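Diphthine synthase (Entamoeba histolytica, PDB 3I4T) probably methylates the modified histidine side chain of elongation factor 2, using S-adenosylmethionine as methyl donor, in the pathway that builds diphthamide. Local coordinates at residues V152-W157 with T180-D185; M209-C214 with P265-L270. All blocks are in the same frame, centred on the assembly; numbering follows the deposited sequence.

Contact 1 of 2, residues V152-W157 with T180-D185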
ATOM      1  N   VAL A 152       0.295   2.187  13.607  1.00 32.33           N
ATOM      2  CA  VAL A 152       0.793   1.872  14.956  1.00 32.69           C
ATOM      3  C   VAL A 152       0.895   0.358  15.188  1.00 33.70           C
ATOM      4  O   VAL A 152       0.206  -0.430  14.525  1.00 33.89           O
ATOM      5  CB  VAL A 152      -0.045   2.534  16.081  1.00 31.99           C
ATOM      6  CG1 VAL A 152      -0.085   4.030  15.909  1.00 31.99           C
ATOM      7  CG2 VAL A 152      -1.450   1.957  16.133  1.00 31.11           C
ATOM      8  N   SER A 153       1.758  -0.029  16.128  1.00 34.52           N
ATOM      9  CA  SER A 153       2.005  -1.443  16.449  1.00 35.94           C
ATOM     10  C   SER A 153       1.737  -1.738  17.914  1.00 36.22           C
ATOM     11  O   SER A 153       2.237  -1.037  18.804  1.00 35.96           O
ATOM     12  CB  SER A 153       3.447  -1.857  16.099  1.00 35.61           C
ATOM     13  OG  SER A 153       3.623  -1.940  14.688  1.00 37.65           O
ATOM     14  N   VAL A 154       0.945  -2.779  18.155  1.00 36.94           N
ATOM     15  CA  VAL A 154       0.707  -3.262  19.510  1.00 37.75           C
ATOM     16  C   VAL A 154       1.603  -4.478  19.765  1.00 38.64           C
ATOM     17  O   VAL A 154       1.663  -5.390  18.943  1.00 38.82           O
ATOM     18  CB  VAL A 154      -0.789  -3.566  19.759  1.00 37.41           C
ATOM     19  CG1 VAL A 154      -1.005  -4.103  21.165  1.00 37.12           C
ATOM     20  CG2 VAL A 154      -1.616  -2.301  19.570  1.00 37.10           C
ATOM     21  N   CYS A 155       2.307  -4.459  20.896  1.00 39.78           N
ATOM     22  CA  CYS A 155       3.250  -5.512  21.272  1.00 41.17           C
ATOM     23  C   CYS A 155       2.693  -6.413  22.375  1.00 41.22           C
ATOM     24  O   CYS A 155       1.797  -6.004  23.126  1.00 41.05           O
ATOM     25  CB  CYS A 155       4.569  -4.888  21.741  1.00 41.28           C
ATOM     26  SG  CYS A 155       5.479  -3.986  20.436  1.00 45.64           S
ATOM     27  N   PHE A 156       3.229  -7.634  22.462  1.00 41.18           N
ATOM     28  CA  PHE A 156       2.937  -8.529  23.576  1.00 41.56           C
ATOM     29  C   PHE A 156       3.555  -8.010  24.872  1.00 41.66           C
ATOM     30  O   PHE A 156       4.754  -7.740  24.927  1.00 41.80           O
ATOM     31  CB  PHE A 156       3.459  -9.950  23.307  1.00 41.42           C
ATOM     32  CG  PHE A 156       2.527 -10.799  22.490  1.00 40.99           C
ATOM     33  CD1 PHE A 156       1.272 -11.143  22.973  1.00 39.58           C
ATOM     34  CD2 PHE A 156       2.919 -11.274  21.240  1.00 40.74           C
ATOM     35  CE1 PHE A 156       0.411 -11.925  22.222  1.00 39.51           C
ATOM     36  CE2 PHE A 156       2.063 -12.060  20.479  1.00 39.78           C
ATOM     37  CZ  PHE A 156       0.814 -12.390  20.971  1.00 40.01           C
ATOM     38  N   TRP A 157       2.733  -7.889  25.908  1.00 41.76           N
ATOM     39  CA  TRP A 157       3.218  -7.478  27.219  1.00 41.95           C
ATOM     40  C   TRP A 157       3.892  -8.633  27.946  1.00 42.54           C
ATOM     41  O   TRP A 157       3.491  -9.792  27.794  1.00 42.78           O
ATOM     42  CB  TRP A 157       2.082  -6.896  28.046  1.00 41.33           C
ATOM     43  CG  TRP A 157       1.765  -5.472  27.689  1.00 40.32           C
ATOM     44  CD1 TRP A 157       2.312  -4.732  26.675  1.00 38.80           C
ATOM     45  CD2 TRP A 157       0.812  -4.625  28.334  1.00 39.34           C
ATOM     46  NE1 TRP A 157       1.766  -3.473  26.661  1.00 38.81           N
ATOM     47  CE2 TRP A 157       0.840  -3.379  27.666  1.00 39.15           C
ATOM     48  CE3 TRP A 157      -0.060  -4.795  29.417  1.00 38.56           C
ATOM     49  CZ2 TRP A 157       0.024  -2.306  28.042  1.00 39.67           C
ATOM     50  CZ3 TRP A 157      -0.874  -3.727  29.795  1.00 39.60           C
ATOM     51  CH2 TRP A 157      -0.823  -2.496  29.109  1.00 39.74           C
ATOM     52  N   THR A 180      -6.915   4.963  11.887  1.00 28.38           N
ATOM     53  CA  THR A 180      -5.706   4.260  12.300  1.00 28.03           C
ATOM     54  C   THR A 180      -5.714   2.778  11.911  1.00 29.18           C
ATOM     55  O   THR A 180      -6.713   2.067  12.100  1.00 29.13           O
ATOM     56  CB  THR A 180      -5.433   4.399  13.839  1.00 27.94           C
ATOM     57  OG1 THR A 180      -5.480   5.777  14.233  1.00 24.95           O
ATOM     58  CG2 THR A 180      -4.074   3.832  14.206  1.00 25.97           C
ATOM     59  N   LEU A 181      -4.583   2.329  11.366  1.00 29.74           N
ATOM     60  CA  LEU A 181      -4.304   0.915  11.186  1.00 30.13           C
ATOM     61  C   LEU A 181      -3.442   0.447  12.332  1.00 30.75           C
ATOM     62  O   LEU A 181      -2.368   0.997  12.570  1.00 31.19           O
ATOM     63  CB  LEU A 181      -3.572   0.661   9.865  1.00 30.15           C
ATOM     64  CG  LEU A 181      -2.991  -0.738   9.631  1.00 29.36           C
ATOM     65  CD1 LEU A 181      -4.102  -1.807   9.509  1.00 26.41           C
ATOM     66  CD2 LEU A 181      -2.120  -0.703   8.387  1.00 26.77           C
ATOM     67  N   VAL A 182      -3.929  -0.567  13.040  1.00 31.31           N
ATOM     68  CA  VAL A 182      -3.234  -1.134  14.179  1.00 31.58           C
ATOM     69  C   VAL A 182      -2.653  -2.500  13.793  1.00 32.36           C
ATOM     70  O   VAL A 182      -3.386  -3.468  13.599  1.00 32.33           O
ATOM     71  CB  VAL A 182      -4.182  -1.284  15.383  1.00 31.54           C
ATOM     72  CG1 VAL A 182      -3.415  -1.761  16.616  1.00 31.04           C
ATOM     73  CG2 VAL A 182      -4.909   0.028  15.664  1.00 30.29           C
ATOM     74  N   LEU A 183      -1.337  -2.561  13.653  1.00 33.21           N
ATOM     75  CA  LEU A 183      -0.662  -3.820  13.346  1.00 34.31           C
ATOM     76  C   LEU A 183      -0.353  -4.550  14.646  1.00 35.00           C
ATOM     77  O   LEU A 183      -0.061  -3.923  15.652  1.00 35.03           O
ATOM     78  CB  LEU A 183       0.600  -3.573  12.514  1.00 33.98           C
ATOM     79  CG  LEU A 183       0.372  -2.969  11.120  1.00 34.45           C
ATOM     80  CD1 LEU A 183       1.699  -2.740  10.426  1.00 35.79           C
ATOM     81  CD2 LEU A 183      -0.529  -3.857  10.250  1.00 33.76           C
ATOM     82  N   LEU A 184      -0.463  -5.873  14.624  1.00 36.57           N
ATOM     83  CA  LEU A 184      -0.360  -6.686  15.846  1.00 38.03           C
ATOM     84  C   LEU A 184       0.952  -7.476  15.861  1.00 39.22           C
ATOM     85  O   LEU A 184       1.575  -7.676  14.821  1.00 39.42           O
ATOM     86  CB  LEU A 184      -1.572  -7.625  15.997  1.00 37.52           C
ATOM     87  CG  LEU A 184      -2.983  -7.041  15.828  1.00 37.12           C
ATOM     88  CD1 LEU A 184      -4.068  -8.077  16.170  1.00 36.03           C
ATOM     89  CD2 LEU A 184      -3.180  -5.785  16.648  1.00 34.81           C
ATOM     90  N   ASP A 185       1.357  -7.913  17.044  1.00 40.86           N
ATOM     91  CA  ASP A 185       2.678  -8.484  17.262  1.00 42.82           C
ATOM     92  C   ASP A 185       2.791  -9.911  16.742  1.00 44.51           C
ATOM     93  O   ASP A 185       1.788 -10.613  16.581  1.00 44.55           O
ATOM     94  CB  ASP A 185       3.003  -8.435  18.762  1.00 42.53           C
ATOM     95  CG  ASP A 185       4.491  -8.502  19.052  1.00 42.40           C
ATOM     96  OD1 ASP A 185       5.317  -8.452  18.116  1.00 40.57           O
ATOM     97  OD2 ASP A 185       4.832  -8.605  20.246  1.00 43.88           O
TER
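Val152 N donates to Leu181 O, Leu183 N returns a bond of 2.8 Å to Val152 O, and Val154 N reaches Leu183 O at 2.9 Å; these three backbone bonds, all nearly linear, join strands 152-154 and 180-184 in parallel register. Two CA-H...O contacts lie between them, the shorter from Ser153 CA to Leu183 O at 3.3 Å. The strand axes of 152-154 and 180-184 cross at -36°.

The Asp185 carboxylate reaches across to the backbone of Phe156, CG anti to the backbone N of Asp185, and OD2 accepts from Phe156 N at 2.9 Å. The amide meets OD2 on its anti side, 22° out of the carboxylate plane, along an almost straight N-H...O line. The same oxygen lies 3.4 Å from Phe156 CD2, with ring and carboxylate planes 39° apart.

Apolar contacts gather on the valine side of the pair. Val154 CG2 packs on Val182 CG1 at 3.5 Å, while Val152 CG2 touches both Val182 CG2 and, at 3.8 Å, Thr180 CG2. On the other face, Ser153 OG comes within 4.1 Å of Leu183 CB.

Helix 166-175 connects the strands as a beta-alpha-beta unit and covers Val152 through Tyr166, Lys169 and Ile170. Strand 267-271 pairs with 180-187 in the same mixed sheet, Gln217 of helix 211-225 touches Val154, and Tyr146 of the second subunit packs on Leu183.

Contact 2 of 2, residues M209-C214 with P265-L270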
ATOM      1  N   MET A 209      -0.484 -12.304  17.723  1.00 42.14           N
ATOM      2  CA  MET A 209      -1.448 -11.585  18.539  1.00 40.85           C
ATOM      3  C   MET A 209      -2.784 -11.558  17.829  1.00 39.87           C
ATOM      4  O   MET A 209      -2.845 -11.413  16.609  1.00 39.48           O
ATOM      5  CB  MET A 209      -0.970 -10.162  18.831  1.00 41.08           C
ATOM      6  CG  MET A 209      -1.961  -9.332  19.640  1.00 40.86           C
ATOM      7  SD  MET A 209      -1.325  -7.706  20.039  1.00 43.41           S
ATOM      8  CE  MET A 209      -0.295  -8.076  21.461  1.00 41.80           C
ATOM      9  N   THR A 210      -3.846 -11.703  18.611  1.00 39.15           N
ATOM     10  CA  THR A 210      -5.212 -11.628  18.112  1.00 38.46           C
ATOM     11  C   THR A 210      -5.816 -10.249  18.316  1.00 38.03           C
ATOM     12  O   THR A 210      -5.394  -9.478  19.178  1.00 38.04           O
ATOM     13  CB  THR A 210      -6.128 -12.636  18.849  1.00 38.72           C
ATOM     14  OG1 THR A 210      -6.196 -12.286  20.243  1.00 39.72           O
ATOM     15  CG2 THR A 210      -5.605 -14.061  18.702  1.00 37.17           C
ATOM     16  N   ILE A 211      -6.831  -9.954  17.516  1.00 37.74           N
ATOM     17  CA  ILE A 211      -7.706  -8.813  17.729  1.00 37.02           C
ATOM     18  C   ILE A 211      -8.221  -8.754  19.173  1.00 37.20           C
ATOM     19  O   ILE A 211      -8.292  -7.665  19.760  1.00 37.30           O
ATOM     20  CB  ILE A 211      -8.874  -8.878  16.727  1.00 37.07           C
ATOM     21  CG1 ILE A 211      -8.394  -8.411  15.350  1.00 37.26           C
ATOM     22  CG2 ILE A 211     -10.086  -8.070  17.205  1.00 36.29           C
ATOM     23  CD1 ILE A 211      -9.218  -8.941  14.184  1.00 38.22           C
ATOM     24  N   ASN A 212      -8.576  -9.924  19.724  1.00 37.16           N
ATOM     25  CA  ASN A 212      -9.083 -10.062  21.093  1.00 37.07           C
ATOM     26  C   ASN A 212      -8.084  -9.533  22.126  1.00 37.33           C
ATOM     27  O   ASN A 212      -8.433  -8.694  22.967  1.00 37.49           O
ATOM     28  CB  ASN A 212      -9.435 -11.530  21.409  1.00 36.87           C
ATOM     29  CG  ASN A 212     -10.329 -12.173  20.347  1.00 37.62           C
ATOM     30  OD1 ASN A 212      -9.840 -12.874  19.459  1.00 39.81           O
ATOM     31  ND2 ASN A 212     -11.635 -11.939  20.436  1.00 36.04           N
ATOM     32  N   GLN A 213      -6.846 -10.025  22.045  1.00 37.37           N
ATOM     33  CA  GLN A 213      -5.755  -9.595  22.923  1.00 37.55           C
ATOM     34  C   GLN A 213      -5.372  -8.143  22.670  1.00 37.69           C
ATOM     35  O   GLN A 213      -4.916  -7.453  23.580  1.00 38.04           O
ATOM     36  CB  GLN A 213      -4.513 -10.459  22.719  1.00 37.41           C
ATOM     37  CG  GLN A 213      -4.675 -11.899  23.097  1.00 38.04           C
ATOM     38  CD  GLN A 213      -3.567 -12.773  22.528  1.00 39.37           C
ATOM     39  OE1 GLN A 213      -3.294 -12.761  21.324  1.00 39.63           O
ATOM     40  NE2 GLN A 213      -2.928 -13.544  23.395  1.00 39.21           N
ATOM     41  N   CYS A 214      -5.537  -7.696  21.428  1.00 37.60           N
ATOM     42  CA  CYS A 214      -5.280  -6.307  21.064  1.00 37.51           C
ATOM     43  C   CYS A 214      -6.278  -5.370  21.738  1.00 37.02           C
ATOM     44  O   CYS A 214      -5.886  -4.397  22.370  1.00 36.84           O
ATOM     45  CB  CYS A 214      -5.343  -6.119  19.543  1.00 37.63           C
ATOM     46  SG  CYS A 214      -5.267  -4.362  19.049  1.00 39.38           S
ATOM     47  N   PRO A 265      -4.614 -16.402  12.335  1.00 37.98           N
ATOM     48  CA  PRO A 265      -3.948 -15.156  11.938  1.00 38.13           C
ATOM     49  C   PRO A 265      -3.791 -15.109  10.410  1.00 38.34           C
ATOM     50  O   PRO A 265      -4.005 -16.137   9.761  1.00 38.65           O
ATOM     51  CB  PRO A 265      -2.572 -15.272  12.604  1.00 38.31           C
ATOM     52  CG  PRO A 265      -2.333 -16.754  12.736  1.00 38.36           C
ATOM     53  CD  PRO A 265      -3.705 -17.290  13.090  1.00 38.14           C
ATOM     54  N   MET A 266      -3.409 -13.973   9.821  1.00 37.87           N
ATOM     55  CA  MET A 266      -2.995 -12.750  10.503  1.00 37.83           C
ATOM     56  C   MET A 266      -4.197 -11.858  10.831  1.00 36.55           C
ATOM     57  O   MET A 266      -5.164 -11.815  10.068  1.00 36.22           O
ATOM     58  CB  MET A 266      -2.038 -11.994   9.580  1.00 38.50           C
ATOM     59  CG  MET A 266      -1.075 -11.019  10.257  1.00 42.99           C
ATOM     60  SD  MET A 266       0.223 -10.465   9.100  1.00 53.47           S
ATOM     61  CE  MET A 266       1.120 -12.013   8.838  1.00 50.47           C
ATOM     62  N   HIS A 267      -4.129 -11.154  11.963  1.00 35.30           N
ATOM     63  CA  HIS A 267      -5.169 -10.185  12.336  1.00 34.36           C
ATOM     64  C   HIS A 267      -4.626  -8.755  12.378  1.00 33.71           C
ATOM     65  O   HIS A 267      -3.436  -8.542  12.628  1.00 33.05           O
ATOM     66  CB  HIS A 267      -5.761 -10.464  13.727  1.00 34.21           C
ATOM     67  CG  HIS A 267      -6.465 -11.777  13.875  1.00 34.21           C
ATOM     68  ND1 HIS A 267      -6.933 -12.222  15.096  1.00 34.73           N
ATOM     69  CD2 HIS A 267      -6.771 -12.747  12.980  1.00 34.49           C
ATOM     70  CE1 HIS A 267      -7.501 -13.404  14.945  1.00 34.55           C
ATOM     71  NE2 HIS A 267      -7.411 -13.748  13.671  1.00 35.91           N
ATOM     72  N   CYS A 268      -5.519  -7.791  12.152  1.00 32.98           N
ATOM     73  CA  CYS A 268      -5.260  -6.389  12.451  1.00 32.95           C
ATOM     74  C   CYS A 268      -6.560  -5.639  12.728  1.00 32.53           C
ATOM     75  O   CYS A 268      -7.652  -6.141  12.449  1.00 32.67           O
ATOM     76  CB  CYS A 268      -4.485  -5.697  11.326  1.00 33.26           C
ATOM     77  SG  CYS A 268      -5.412  -5.560   9.802  1.00 34.53           S
ATOM     78  N   LEU A 269      -6.419  -4.429  13.261  1.00 31.77           N
ATOM     79  CA  LEU A 269      -7.534  -3.627  13.714  1.00 31.10           C
ATOM     80  C   LEU A 269      -7.525  -2.261  13.042  1.00 30.96           C
ATOM     81  O   LEU A 269      -6.466  -1.661  12.844  1.00 31.25           O
ATOM     82  CB  LEU A 269      -7.430  -3.441  15.235  1.00 31.07           C
ATOM     83  CG  LEU A 269      -8.596  -2.770  15.948  1.00 29.94           C
ATOM     84  CD1 LEU A 269      -9.834  -3.632  15.878  1.00 29.90           C
ATOM     85  CD2 LEU A 269      -8.226  -2.498  17.380  1.00 30.44           C
ATOM     86  N   LEU A 270      -8.706  -1.771  12.693  1.00 30.52           N
ATOM     87  CA  LEU A 270      -8.845  -0.411  12.194  1.00 30.29           C
ATOM     88  C   LEU A 270      -9.670   0.421  13.158  1.00 30.28           C
ATOM     89  O   LEU A 270     -10.792   0.052  13.525  1.00 30.27           O
ATOM     90  CB  LEU A 270      -9.478  -0.379  10.805  1.00 30.03           C
ATOM     91  CG  LEU A 270      -8.965  -1.339   9.728  1.00 30.47           C
ATOM     92  CD1 LEU A 270      -9.744  -1.095   8.439  1.00 31.58           C
ATOM     93  CD2 LEU A 270      -7.477  -1.212   9.486  1.00 28.07           C
TER
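Thr210 and His267 mark the closest backbone approach, with 6.0 Å between Thr210 CA and His267 CA, where the start of helix 211-225 lies against strand 267-271. Thr210 is the N-cap: Gln213 N donates to Thr210 OG1, Thr210 N donates to Gln213 OE1 at 3.0 Å in the carbonyl plane, and Cys214 N closes the first turn on Thr210 O. A cis peptide bond precedes Met266, just ahead of the strand.

The polar link across the contact is a weak hydrogen bond from Ile211 N to His267 ND1, 3.3 Å long with an N-H...N angle of 165°. The amide meets the imidazole at its edge, near the ring plane, which fits ND1 acting as acceptor. At the other end of the ring, NE2 is the probable donor in weak bonds to the carbonyls of Gly263 and Ala264.

Ile211 crosses His267 at about a right angle, laying CG1 3.7 Å from His267 CB; CD1 extends to Cys268 O at 3.6 Å. One turn further, Cys214 SG, anti to its backbone N (chi1 172°), meets Leu269 CD2 at 3.9 Å. Leu184 also packs against both Cys214 and His267.

The two reciprocal Thr210-Gln213 bonds form a capping box at the start of helix 211-225, whose first turn packs on the mixed sheet within the tetrapyrrole methylase fold.

From the N terminus, the chain first passes through the parallel sheet containing strand 22-27, then enters the mixed sheet at strand 152-154. Contact 1 closes the crossover through helix 166-175. Strand 207-208 and the start of helix 211-225 follow, and contact 2 closes a longer excursion through that helix and strands 235-240 and 248-253. The two closures run in series, neither nested nor crossed, with centres about 8 Å apart. They meet where strands 180-187 and 267-271 pair antiparallel: Val182 N lies 2.8 Å from Leu269 O, a probable hydrogen bond. A second probable bond, Met209 N to Asp185 O, joins the approach to helix 211-225 to the end of segment 180-185.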